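Local coordinates for cytochrome P450 RhF (Acinetobacter radioresistens, PDB 6RO8), which is the heme domain of a probable self-sufficient cytochrome P450 monooxygenase, binding a heme iron that would activate oxygen for insertion into organic substrates, at residues 77-82 with 376-381; 70-75 with 370-375; 226-231 with 255-260. All blocks are in the same frame, centred on the assembly; numbering follows the deposited sequence.

Contact 1. Residues 77-82 with 376-381; sequences RDPITF and YGAHQC. With HEM (protoporphyrin IX containing Fe), chain B.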
loop_
_atom_site.group_PDB
_atom_site.type_symbol
_atom_site.label_atom_id
_atom_site.label_comp_id
_atom_site.label_asym_id
_atom_site.label_seq_id
_atom_site.Cartn_x
_atom_site.Cartn_y
_atom_site.Cartn_z
ATOM N N ARG A 77 -7.503 -15.711 -4.848
ATOM C CA ARG A 77 -8.856 -16.109 -5.223
ATOM C C ARG A 77 -9.533 -16.997 -4.174
ATOM O O ARG A 77 -10.764 -17.062 -4.137
ATOM C CB ARG A 77 -8.801 -16.816 -6.579
ATOM C CG ARG A 77 -10.150 -17.168 -7.173
ATOM C CD ARG A 77 -10.088 -17.356 -8.690
ATOM N NE ARG A 77 -8.793 -17.853 -9.146
ATOM C CZ ARG A 77 -8.335 -17.719 -10.388
ATOM N NH1 ARG A 77 -9.070 -17.101 -11.306
ATOM N NH2 ARG A 77 -7.142 -18.208 -10.714
ATOM N N ASP A 78 -8.768 -17.662 -3.307
ATOM C CA ASP A 78 -9.294 -18.600 -2.315
ATOM C C ASP A 78 -8.986 -18.073 -0.919
ATOM O O ASP A 78 -7.917 -18.361 -0.354
ATOM C CB ASP A 78 -8.694 -19.989 -2.538
ATOM C CG ASP A 78 -9.197 -21.031 -1.541
ATOM O OD1 ASP A 78 -9.962 -20.681 -0.624
ATOM O OD2 ASP A 78 -8.814 -22.216 -1.679
ATOM N N PRO A 79 -9.896 -17.312 -0.312
ATOM C CA PRO A 79 -9.642 -16.775 1.028
ATOM C C PRO A 79 -10.086 -17.681 2.158
ATOM O O PRO A 79 -9.920 -17.303 3.321
ATOM C CB PRO A 79 -10.460 -15.475 1.027
ATOM C CG PRO A 79 -11.612 -15.772 0.144
ATOM C CD PRO A 79 -11.173 -16.823 -0.858
ATOM N N ILE A 80 -10.664 -18.843 1.864
ATOM C CA ILE A 80 -10.912 -19.791 2.941
ATOM C C ILE A 80 -9.645 -20.593 3.231
ATOM O O ILE A 80 -9.172 -20.632 4.373
ATOM C CB ILE A 80 -12.141 -20.676 2.623
ATOM C CG1 ILE A 80 -12.071 -21.274 1.218
ATOM C CG2 ILE A 80 -13.420 -19.835 2.700
ATOM C CD1 ILE A 80 -12.482 -22.755 1.113
ATOM N N THR A 81 -9.021 -21.159 2.194
ATOM C CA THR A 81 -7.725 -21.815 2.373
ATOM C C THR A 81 -6.648 -20.824 2.794
ATOM O O THR A 81 -5.937 -21.045 3.782
ATOM C CB THR A 81 -7.299 -22.505 1.085
ATOM O OG1 THR A 81 -8.449 -23.094 0.469
ATOM C CG2 THR A 81 -6.278 -23.590 1.397
ATOM N N PHE A 82 -6.491 -19.739 2.038
ATOM C CA PHE A 82 -5.450 -18.745 2.285
ATOM C C PHE A 82 -6.112 -17.508 2.866
ATOM O O PHE A 82 -6.720 -16.716 2.142
ATOM C CB PHE A 82 -4.690 -18.443 1.004
ATOM C CG PHE A 82 -4.348 -19.664 0.239
ATOM C CD1 PHE A 82 -3.372 -20.523 0.703
ATOM C CD2 PHE A 82 -5.034 -19.984 -0.914
ATOM C CE1 PHE A 82 -3.065 -21.663 0.019
ATOM C CE2 PHE A 82 -4.730 -21.123 -1.601
ATOM C CZ PHE A 82 -3.741 -21.969 -1.130
ATOM N N TYR A 376 -6.717 -9.137 -5.581
ATOM C CA TYR A 376 -7.678 -9.780 -6.461
ATOM C C TYR A 376 -8.681 -10.515 -5.581
ATOM O O TYR A 376 -8.308 -11.092 -4.553
ATOM C CB TYR A 376 -6.974 -10.741 -7.433
ATOM C CG TYR A 376 -7.876 -11.465 -8.405
ATOM C CD1 TYR A 376 -8.206 -10.900 -9.630
ATOM C CD2 TYR A 376 -8.379 -12.729 -8.111
ATOM C CE1 TYR A 376 -9.023 -11.566 -10.540
ATOM C CE2 TYR A 376 -9.205 -13.408 -9.016
ATOM C CZ TYR A 376 -9.527 -12.819 -10.232
ATOM O OH TYR A 376 -10.344 -13.481 -11.144
ATOM N N GLY A 377 -9.954 -10.463 -5.970
ATOM C CA GLY A 377 -10.977 -11.213 -5.264
ATOM C C GLY A 377 -11.553 -10.554 -4.026
ATOM O O GLY A 377 -11.886 -9.368 -4.031
ATOM N N ALA A 378 -11.650 -11.329 -2.944
ATOM C CA ALA A 378 -12.499 -10.950 -1.818
ATOM C C ALA A 378 -12.035 -9.653 -1.178
ATOM O O ALA A 378 -12.859 -8.770 -0.902
ATOM C CB ALA A 378 -12.537 -12.081 -0.785
ATOM N N HIS A 379 -10.721 -9.511 -0.958
ATOM C CA HIS A 379 -10.147 -8.372 -0.256
ATOM C C HIS A 379 -9.618 -7.301 -1.206
ATOM O O HIS A 379 -8.938 -6.367 -0.754
ATOM C CB HIS A 379 -9.024 -8.829 0.676
ATOM C CG HIS A 379 -9.496 -9.616 1.862
ATOM N ND1 HIS A 379 -9.834 -9.030 3.064
ATOM C CD2 HIS A 379 -9.683 -10.947 2.030
ATOM C CE1 HIS A 379 -10.206 -9.965 3.917
ATOM N NE2 HIS A 379 -10.131 -11.134 3.312
ATOM N N GLN A 380 -9.929 -7.398 -2.496
ATOM C CA GLN A 380 -9.417 -6.427 -3.456
ATOM C C GLN A 380 -9.697 -4.999 -3.008
ATOM O O GLN A 380 -10.790 -4.677 -2.539
ATOM C CB GLN A 380 -10.019 -6.642 -4.834
ATOM C CG GLN A 380 -9.304 -5.792 -5.851
ATOM C CD GLN A 380 -10.079 -5.631 -7.113
ATOM O OE1 GLN A 380 -11.150 -5.018 -7.128
ATOM N NE2 GLN A 380 -9.532 -6.159 -8.201
ATOM N N CYS A 381 -8.686 -4.150 -3.172
ATOM C CA CYS A 381 -8.644 -2.846 -2.532
ATOM C C CYS A 381 -9.919 -2.039 -2.774
ATOM O O CYS A 381 -10.320 -1.802 -3.920
ATOM C CB CYS A 381 -7.438 -2.084 -3.063
ATOM S SG CYS A 381 -7.542 -0.415 -2.545
HETATM C CHA HEM B . -7.199 -3.609 0.409
HETATM C CHB HEM B . -3.435 -1.773 -2.072
HETATM C CHC HEM B . -5.186 2.750 -1.571
HETATM C CHD HEM B . -8.656 0.917 1.295
HETATM C C1A HEM B . -6.015 -3.521 -0.291
HETATM C C2A HEM B . -5.119 -4.610 -0.638
HETATM C C3A HEM B . -4.092 -4.107 -1.314
HETATM C C4A HEM B . -4.274 -2.670 -1.428
HETATM C CMA HEM B . -2.914 -4.934 -1.871
HETATM C CAA HEM B . -5.319 -6.105 -0.300
HETATM C CBA HEM B . -5.904 -6.763 -1.534
HETATM C CGA HEM B . -6.223 -8.213 -1.291
HETATM O O1A HEM B . -5.958 -8.716 -0.172
HETATM O O2A HEM B . -6.748 -8.857 -2.230
HETATM C C1B HEM B . -3.626 -0.420 -2.228
HETATM C C2B HEM B . -2.847 0.447 -3.090
HETATM C C3B HEM B . -3.321 1.707 -2.941
HETATM C C4B HEM B . -4.421 1.670 -1.987
HETATM C CMB HEM B . -1.685 -0.059 -3.987
HETATM C CAB HEM B . -2.884 3.020 -3.634
HETATM C CBB HEM B . -2.058 3.104 -4.677
HETATM C C1C HEM B . -6.285 2.658 -0.745
HETATM C C2C HEM B . -7.128 3.740 -0.264
HETATM C C3C HEM B . -8.084 3.198 0.525
HETATM C C4C HEM B . -7.876 1.779 0.565
HETATM C CMC HEM B . -6.918 5.224 -0.636
HETATM C CAC HEM B . -9.259 3.839 1.314
HETATM C CBC HEM B . -9.479 5.154 1.341
HETATM C C1D HEM B . -8.560 -0.452 1.334
HETATM C C2D HEM B . -9.415 -1.336 2.092
HETATM C C3D HEM B . -9.028 -2.582 1.845
HETATM C C4D HEM B . -7.903 -2.541 0.917
HETATM C CMD HEM B . -10.572 -0.925 3.028
HETATM C CAD HEM B . -9.672 -3.834 2.484
HETATM C CBD HEM B . -10.853 -4.350 1.675
HETATM C CGD HEM B . -11.129 -5.784 2.068
HETATM O O1D HEM B . -10.415 -6.305 2.950
HETATM O O2D HEM B . -12.050 -6.422 1.500
HETATM N NA HEM B . -5.457 -2.357 -0.777
HETATM N NB HEM B . -4.571 0.358 -1.574
HETATM N NC HEM B . -6.778 1.481 -0.210
HETATM N ND HEM B . -7.651 -1.223 0.626
HETATM FE FE HEM B . -6.128 -0.402 -0.486
HETATM O O HOH W 1 -4.924 -0.363 1.475
#

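Contact 2. Residues 70-75 with 370-375; sequences EDVKAI and EHLTFG. With HEM (protoporphyrin IX containing Fe), chain B.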
loop_
_atom_site.group_PDB
_atom_site.type_symbol
_atom_site.label_atom_id
_atom_site.label_comp_id
_atom_site.label_asym_id
_atom_site.label_seq_id
_atom_site.Cartn_x
_atom_site.Cartn_y
_atom_site.Cartn_z
ATOM N N GLU A 70 0.218 -16.346 -11.977
ATOM C CA GLU A 70 -0.906 -17.258 -11.779
ATOM C C GLU A 70 -0.979 -17.768 -10.339
ATOM O O GLU A 70 -2.074 -17.864 -9.773
ATOM C CB GLU A 70 -0.826 -18.422 -12.762
ATOM C CG GLU A 70 -1.232 -18.087 -14.193
ATOM C CD GLU A 70 -2.628 -17.465 -14.315
ATOM O OE1 GLU A 70 -3.490 -17.700 -13.436
ATOM O OE2 GLU A 70 -2.868 -16.739 -15.307
ATOM N N ASP A 71 0.164 -18.091 -9.721
ATOM C CA ASP A 71 0.147 -18.553 -8.333
ATOM C C ASP A 71 -0.401 -17.476 -7.404
ATOM O O ASP A 71 -1.283 -17.749 -6.576
ATOM C CB ASP A 71 1.548 -18.957 -7.862
ATOM C CG ASP A 71 2.174 -20.060 -8.691
ATOM O OD1 ASP A 71 1.437 -20.949 -9.173
ATOM O OD2 ASP A 71 3.422 -20.035 -8.841
ATOM N N VAL A 72 0.133 -16.245 -7.515
ATOM C CA VAL A 72 -0.304 -15.159 -6.639
ATOM C C VAL A 72 -1.802 -14.915 -6.804
ATOM O O VAL A 72 -2.539 -14.781 -5.819
ATOM C CB VAL A 72 0.522 -13.886 -6.909
ATOM C CG1 VAL A 72 -0.093 -12.644 -6.189
ATOM C CG2 VAL A 72 1.994 -14.106 -6.511
ATOM N N LYS A 73 -2.284 -14.901 -8.049
ATOM C CA LYS A 73 -3.713 -14.739 -8.270
ATOM C C LYS A 73 -4.491 -15.892 -7.657
ATOM O O LYS A 73 -5.520 -15.681 -6.998
ATOM C CB LYS A 73 -4.009 -14.620 -9.766
ATOM C CG LYS A 73 -5.411 -14.126 -10.056
ATOM C CD LYS A 73 -5.514 -13.457 -11.413
ATOM C CE LYS A 73 -6.385 -14.275 -12.351
ATOM N NZ LYS A 73 -6.840 -13.455 -13.513
ATOM N N ALA A 74 -4.009 -17.119 -7.846
ATOM C CA ALA A 74 -4.732 -18.280 -7.335
ATOM C C ALA A 74 -4.914 -18.191 -5.823
ATOM O O ALA A 74 -6.014 -18.413 -5.301
ATOM C CB ALA A 74 -3.991 -19.551 -7.721
ATOM N N ILE A 75 -3.849 -17.822 -5.102
ATOM C CA ILE A 75 -3.937 -17.689 -3.652
ATOM C C ILE A 75 -4.899 -16.561 -3.254
ATOM O O ILE A 75 -5.695 -16.711 -2.311
ATOM C CB ILE A 75 -2.519 -17.524 -3.067
ATOM C CG1 ILE A 75 -1.730 -18.823 -3.274
ATOM C CG2 ILE A 75 -2.551 -17.172 -1.583
ATOM C CD1 ILE A 75 -0.266 -18.632 -3.640
ATOM N N GLU A 370 -4.797 -5.850 -15.506
ATOM C CA GLU A 370 -4.778 -7.165 -14.872
ATOM C C GLU A 370 -3.722 -7.289 -13.768
ATOM O O GLU A 370 -3.610 -8.369 -13.171
ATOM C CB GLU A 370 -4.557 -8.240 -15.930
ATOM C CG GLU A 370 -5.776 -8.488 -16.806
ATOM C CD GLU A 370 -5.516 -9.487 -17.912
ATOM O OE1 GLU A 370 -4.334 -9.753 -18.229
ATOM O OE2 GLU A 370 -6.497 -10.018 -18.465
ATOM N N HIS A 371 -2.953 -6.230 -13.487
ATOM C CA HIS A 371 -1.937 -6.262 -12.441
ATOM C C HIS A 371 -2.574 -6.599 -11.085
ATOM O O HIS A 371 -3.792 -6.498 -10.899
ATOM C CB HIS A 371 -1.206 -4.917 -12.371
ATOM C CG HIS A 371 -2.030 -3.807 -11.780
ATOM N ND1 HIS A 371 -2.355 -3.749 -10.441
ATOM C CD2 HIS A 371 -2.606 -2.721 -12.351
ATOM C CE1 HIS A 371 -3.101 -2.683 -10.215
ATOM N NE2 HIS A 371 -3.260 -2.035 -11.356
ATOM N N LEU A 372 -1.726 -6.960 -10.113
ATOM C CA LEU A 372 -2.203 -7.418 -8.806
ATOM C C LEU A 372 -1.833 -6.476 -7.662
ATOM O O LEU A 372 -1.922 -6.873 -6.502
ATOM C CB LEU A 372 -1.687 -8.832 -8.512
ATOM C CG LEU A 372 -2.129 -9.847 -9.566
ATOM C CD1 LEU A 372 -1.508 -11.215 -9.351
ATOM C CD2 LEU A 372 -3.636 -9.944 -9.552
ATOM N N THR A 373 -1.429 -5.236 -7.961
ATOM C CA THR A 373 -1.064 -4.281 -6.915
ATOM C C THR A 373 -2.246 -3.993 -5.994
ATOM O O THR A 373 -2.049 -3.694 -4.810
ATOM C CB THR A 373 -0.523 -2.981 -7.562
ATOM O OG1 THR A 373 0.553 -3.281 -8.452
ATOM C CG2 THR A 373 -0.004 -1.983 -6.557
ATOM N N PHE A 374 -3.476 -4.107 -6.491
ATOM C CA PHE A 374 -4.649 -3.882 -5.640
ATOM C C PHE A 374 -5.196 -5.167 -5.038
ATOM O O PHE A 374 -6.266 -5.137 -4.402
ATOM C CB PHE A 374 -5.777 -3.181 -6.418
ATOM C CG PHE A 374 -5.490 -1.740 -6.751
ATOM C CD1 PHE A 374 -5.122 -0.843 -5.764
ATOM C CD2 PHE A 374 -5.587 -1.287 -8.064
ATOM C CE1 PHE A 374 -4.854 0.484 -6.083
ATOM C CE2 PHE A 374 -5.322 0.031 -8.396
ATOM C CZ PHE A 374 -4.957 0.922 -7.407
ATOM N N GLY A 375 -4.491 -6.285 -5.229
ATOM C CA GLY A 375 -5.023 -7.586 -4.910
ATOM C C GLY A 375 -6.016 -8.072 -5.951
ATOM O O GLY A 375 -6.159 -7.523 -7.046
HETATM C CHA HEM B . -7.199 -3.609 0.409
HETATM C CHB HEM B . -3.435 -1.773 -2.072
HETATM C CHC HEM B . -5.186 2.750 -1.571
HETATM C CHD HEM B . -8.656 0.917 1.295
HETATM C C1A HEM B . -6.015 -3.521 -0.291
HETATM C C2A HEM B . -5.119 -4.610 -0.638
HETATM C C3A HEM B . -4.092 -4.107 -1.314
HETATM C C4A HEM B . -4.274 -2.670 -1.428
HETATM C CMA HEM B . -2.914 -4.934 -1.871
HETATM C CAA HEM B . -5.319 -6.105 -0.300
HETATM C CBA HEM B . -5.904 -6.763 -1.534
HETATM C CGA HEM B . -6.223 -8.213 -1.291
HETATM O O1A HEM B . -5.958 -8.716 -0.172
HETATM O O2A HEM B . -6.748 -8.857 -2.230
HETATM C C1B HEM B . -3.626 -0.420 -2.228
HETATM C C2B HEM B . -2.847 0.447 -3.090
HETATM C C3B HEM B . -3.321 1.707 -2.941
HETATM C C4B HEM B . -4.421 1.670 -1.987
HETATM C CMB HEM B . -1.685 -0.059 -3.987
HETATM C CAB HEM B . -2.884 3.020 -3.634
HETATM C CBB HEM B . -2.058 3.104 -4.677
HETATM C C1C HEM B . -6.285 2.658 -0.745
HETATM C C2C HEM B . -7.128 3.740 -0.264
HETATM C C3C HEM B . -8.084 3.198 0.525
HETATM C C4C HEM B . -7.876 1.779 0.565
HETATM C CMC HEM B . -6.918 5.224 -0.636
HETATM C CAC HEM B . -9.259 3.839 1.314
HETATM C CBC HEM B . -9.479 5.154 1.341
HETATM C C1D HEM B . -8.560 -0.452 1.334
HETATM C C2D HEM B . -9.415 -1.336 2.092
HETATM C C3D HEM B . -9.028 -2.582 1.845
HETATM C C4D HEM B . -7.903 -2.541 0.917
HETATM C CMD HEM B . -10.572 -0.925 3.028
HETATM C CAD HEM B . -9.672 -3.834 2.484
HETATM C CBD HEM B . -10.853 -4.350 1.675
HETATM C CGD HEM B . -11.129 -5.784 2.068
HETATM O O1D HEM B . -10.415 -6.305 2.950
HETATM O O2D HEM B . -12.050 -6.422 1.500
HETATM N NA HEM B . -5.457 -2.357 -0.777
HETATM N NB HEM B . -4.571 0.358 -1.574
HETATM N NC HEM B . -6.778 1.481 -0.210
HETATM N ND HEM B . -7.651 -1.223 0.626
HETATM FE FE HEM B . -6.128 -0.402 -0.486
HETATM O O HOH W 1 -4.924 -0.363 1.475
#

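Contact 3. Residues 226-231 with 255-260; sequences RVLEKM and VTDNYL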
loop_
_atom_site.group_PDB
_atom_site.type_symbol
_atom_site.label_atom_id
_atom_site.label_comp_id
_atom_site.label_asym_id
_atom_site.label_seq_id
_atom_site.Cartn_x
_atom_site.Cartn_y
_atom_site.Cartn_z
ATOM N N ARG A 226 -9.272 8.440 21.122
ATOM C CA ARG A 226 -9.845 9.756 21.389
ATOM C C ARG A 226 -10.650 10.263 20.184
ATOM O O ARG A 226 -11.745 10.825 20.340
ATOM C CB ARG A 226 -8.716 10.738 21.777
ATOM C CG ARG A 226 -9.178 12.163 22.191
ATOM C CD ARG A 226 -8.077 13.247 22.045
ATOM N NE ARG A 226 -7.713 13.540 20.654
ATOM C CZ ARG A 226 -7.332 14.732 20.202
ATOM N NH1 ARG A 226 -7.319 15.788 21.027
ATOM N NH2 ARG A 226 -7.029 14.893 18.911
ATOM N N VAL A 227 -10.138 10.034 18.973
ATOM C CA VAL A 227 -10.832 10.466 17.760
ATOM C C VAL A 227 -12.175 9.759 17.635
ATOM O O VAL A 227 -13.226 10.396 17.495
ATOM C CB VAL A 227 -9.957 10.212 16.519
ATOM C CG1 VAL A 227 -10.698 10.613 15.256
ATOM C CG2 VAL A 227 -8.648 10.962 16.616
ATOM N N LEU A 228 -12.143 8.424 17.649
ATOM C CA LEU A 228 -13.354 7.626 17.517
ATOM C C LEU A 228 -14.373 7.982 18.581
ATOM O O LEU A 228 -15.579 7.841 18.347
ATOM C CB LEU A 228 -12.999 6.138 17.595
ATOM C CG LEU A 228 -14.158 5.151 17.505
ATOM C CD1 LEU A 228 -14.795 5.257 16.141
ATOM C CD2 LEU A 228 -13.700 3.731 17.762
ATOM N N GLU A 229 -13.907 8.458 19.737
ATOM C CA GLU A 229 -14.813 8.825 20.813
ATOM C C GLU A 229 -15.525 10.125 20.497
ATOM O O GLU A 229 -16.737 10.240 20.710
ATOM C CB GLU A 229 -14.044 8.930 22.131
ATOM C CG GLU A 229 -14.903 8.755 23.377
ATOM C CD GLU A 229 -15.870 7.581 23.275
ATOM O OE1 GLU A 229 -15.476 6.525 22.725
ATOM O OE2 GLU A 229 -17.024 7.714 23.748
ATOM N N LYS A 230 -14.791 11.112 19.980
ATOM C CA LYS A 230 -15.410 12.378 19.602
ATOM C C LYS A 230 -16.370 12.201 18.434
ATOM O O LYS A 230 -17.471 12.767 18.432
ATOM C CB LYS A 230 -14.335 13.407 19.256
ATOM C CG LYS A 230 -13.248 13.540 20.304
ATOM C CD LYS A 230 -12.523 14.876 20.206
ATOM C CE LYS A 230 -11.123 14.794 20.793
ATOM N NZ LYS A 230 -10.350 16.056 20.638
ATOM N N MET A 231 -15.966 11.434 17.424
ATOM C CA MET A 231 -16.860 11.199 16.298
ATOM C C MET A 231 -18.110 10.453 16.751
ATOM O O MET A 231 -19.227 10.773 16.315
ATOM C CB MET A 231 -16.121 10.441 15.195
ATOM C CG MET A 231 -14.949 11.228 14.617
ATOM S SD MET A 231 -14.040 10.372 13.312
ATOM C CE MET A 231 -15.103 8.954 13.115
ATOM N N VAL A 255 -20.221 -4.931 12.596
ATOM C CA VAL A 255 -19.349 -3.767 12.674
ATOM C C VAL A 255 -19.143 -3.528 14.167
ATOM O O VAL A 255 -19.884 -2.787 14.815
ATOM C CB VAL A 255 -19.953 -2.569 11.946
ATOM C CG1 VAL A 255 -19.164 -1.298 12.174
ATOM C CG2 VAL A 255 -20.046 -2.889 10.467
ATOM N N THR A 256 -18.156 -4.228 14.729
ATOM C CA THR A 256 -17.922 -4.325 16.163
ATOM C C THR A 256 -17.171 -3.110 16.689
ATOM O O THR A 256 -16.559 -2.342 15.940
ATOM C CB THR A 256 -17.115 -5.580 16.483
ATOM O OG1 THR A 256 -15.744 -5.361 16.124
ATOM C CG2 THR A 256 -17.651 -6.760 15.707
ATOM N N ASP A 257 -17.196 -2.958 18.010
ATOM C CA ASP A 257 -16.524 -1.815 18.609
ATOM C C ASP A 257 -15.015 -1.917 18.449
ATOM O O ASP A 257 -14.349 -0.910 18.188
ATOM C CB ASP A 257 -16.902 -1.682 20.084
ATOM C CG ASP A 257 -16.679 -0.273 20.616
ATOM O OD1 ASP A 257 -15.945 0.521 19.973
ATOM O OD2 ASP A 257 -17.247 0.047 21.681
ATOM N N ASN A 258 -14.453 -3.118 18.606
ATOM C CA ASN A 258 -13.024 -3.274 18.350
ATOM C C ASN A 258 -12.705 -3.018 16.890
ATOM O O ASN A 258 -11.676 -2.413 16.568
ATOM C CB ASN A 258 -12.531 -4.664 18.721
ATOM C CG ASN A 258 -11.081 -4.862 18.332
ATOM O OD1 ASN A 258 -10.770 -5.322 17.214
ATOM N ND2 ASN A 258 -10.182 -4.492 19.231
ATOM N N TYR A 259 -13.561 -3.498 15.987
ATOM C CA TYR A 259 -13.344 -3.191 14.582
ATOM C C TYR A 259 -13.303 -1.688 14.372
ATOM O O TYR A 259 -12.500 -1.189 13.579
ATOM C CB TYR A 259 -14.420 -3.820 13.700
ATOM C CG TYR A 259 -14.420 -3.174 12.342
ATOM C CD1 TYR A 259 -13.468 -3.523 11.385
ATOM C CD2 TYR A 259 -15.332 -2.165 12.034
ATOM C CE1 TYR A 259 -13.454 -2.908 10.149
ATOM C CE2 TYR A 259 -15.321 -1.544 10.823
ATOM C CZ TYR A 259 -14.388 -1.910 9.875
ATOM O OH TYR A 259 -14.408 -1.263 8.665
ATOM N N LEU A 260 -14.156 -0.945 15.077
ATOM C CA LEU A 260 -14.138 0.506 14.932
ATOM C C LEU A 260 -12.785 1.070 15.327
ATOM O O LEU A 260 -12.183 1.853 14.581
ATOM C CB LEU A 260 -15.254 1.134 15.767
ATOM C CG LEU A 260 -16.624 1.230 15.097
ATOM C CD1 LEU A 260 -17.143 -0.132 14.651
ATOM C CD2 LEU A 260 -17.611 1.909 16.045
#

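Contact 1. Residues 77-82 with 376-381
Arg77 and Pro79 meet Tyr376 and Ala378 in a surface contact without hydrogen bonds, where the loop leaving helix 69-77 packs on the cysteine-ligand loop of the P450 fold. Backbones come close, with 5.3 Å between Arg77 CA and Gly377 CA. Arg77 and Tyr376 run side by side in the same direction: the aliphatic CD of Arg77 sits at the edge of the Tyr376 ring, near its plane. Further out, Arg77 NH1 lies 3.8 Å from Tyr376 OH, too far to bond, with guanidinium and ring planes 83° apart. Pro79 CG touches Ala378 CB at 3.9 Å.

Gly377 to Gln380 form a type I turn that carries His379 to the heme. Its CG stands beside the backbone N (chi1 -70°), which lets the ring reach the propionate and donate from ND1 to heme O1D at 2.8 Å. Tyr376 N reaches the other propionate at O2A only weakly. Arg126 and Arg322 also hydrogen-bond the heme and would balance the charge of its propionates. Beyond the turn, Cys381 SG binds the iron at 2.5 Å, across from the water ligand. Van der Waals contact alone thus joins the two segments, while His379 and, weakly, Tyr376 direct N-H groups at the propionates.

Contact 2. Residues 70-75 with 370-375
A single methyl group, CD1 of Leu372, carries this contact. It fits against helix 69-77 at Val72, 3.7 Å from Val72 CG1, and also lies 4.0 Å from the backbone N of Lys73. The Val72 and Leu372 side chains lie alongside each other, running opposite ways. Val72 CG1 reaches the leucine because it stands anti to the backbone N (chi1 169°), beside the carbonyl carbon. Ala348 of helix 345-349 packs on both side chains, closing a small apolar cluster. No hydrogen bond crosses between the segments.

Polar bonds within the loop and to its neighbours hold it. Thr373 N donates to His371 ND1 at 3.0 Å, only 8° out of the imidazole plane, while His371 NE2 is paired with Glu308. Asn349 takes the backbone N of Leu372, which begins a type I turn closed by Gly375. Past Leu372, the Phe374 ring meets the porphyrin obliquely, its CE1 3.6 Å from heme C2B. Gly375, at positive phi, brings its CA close to propionate O2A. The loop carries the P450 heme-binding signature Phe-x-x-Gly-x-x-x-Cys-x-Gly, running from Phe374 through Gly377 to the ligand Cys381 and just beyond.

Contact 3. Residues 226-231 with 255-260
Leu228 of helix 207-233 packs on Leu260 in the first turn of helix 257-270, a helix-helix contact that in the P450 fold joins the G helix to the start of the long central helix that passes over the heme. The two leucine side chains stand roughly perpendicular. CD2 of Leu228 does most of the touching: it lies 3.6 Å from Leu260 CB and 3.7 Å from the carbonyl carbon of Leu260, so it rests against the base of that side chain and the backbone behind it. The other methyl, Leu228 CD1, stands 4.2 Å from Leu260 CB. This reach follows from the first torsion of Leu228, whose CG is anti to the backbone N (chi1 179°), carrying both methyls out from the helix toward its neighbour.

One step outward, Met264, a turn further along helix 257-270, packs against both Val227 and Leu228 and extends the apolar seam. Beside the leucines, Asp257 lies at the margin of the contact, its carboxylate held in a salt bridge by Lys232, further along helix 207-233, so that a charged pair also links the two helices. Met231 packs on helix 240-250, which lies between the two in sequence, and Asn258 ND2 bonds to Gly108 O. The turn bearing Leu260 is itself held by a helix N-cap: Thr256 OG1 accepts from Tyr259 N at 2.9 Å, with an N-H...O angle of 158°.

Contacts 1 and 2 hold the same two elements: helix 69-77 with the loop just after it, and the continuous heme-binding loop 370-381. They join directly, since Cys381 N probably hydrogen-bonds Phe374 O at 2.9 Å, and Phe82 packs on Ile75. Contact 2 is the buried half, held by a leucine methyl without a hydrogen bond across it; contact 1 is the surface half, whose loop hydrogen-bonds the propionates, while contact 2 meets the heme by packing. Contact 3 stands apart, its centre 26 Å from that of contact 1 and 32 Å from that of contact 2. It is buried like contact 2, but joins two helices close in sequence, with a salt bridge flanking its leucines, and it lies away from the heme.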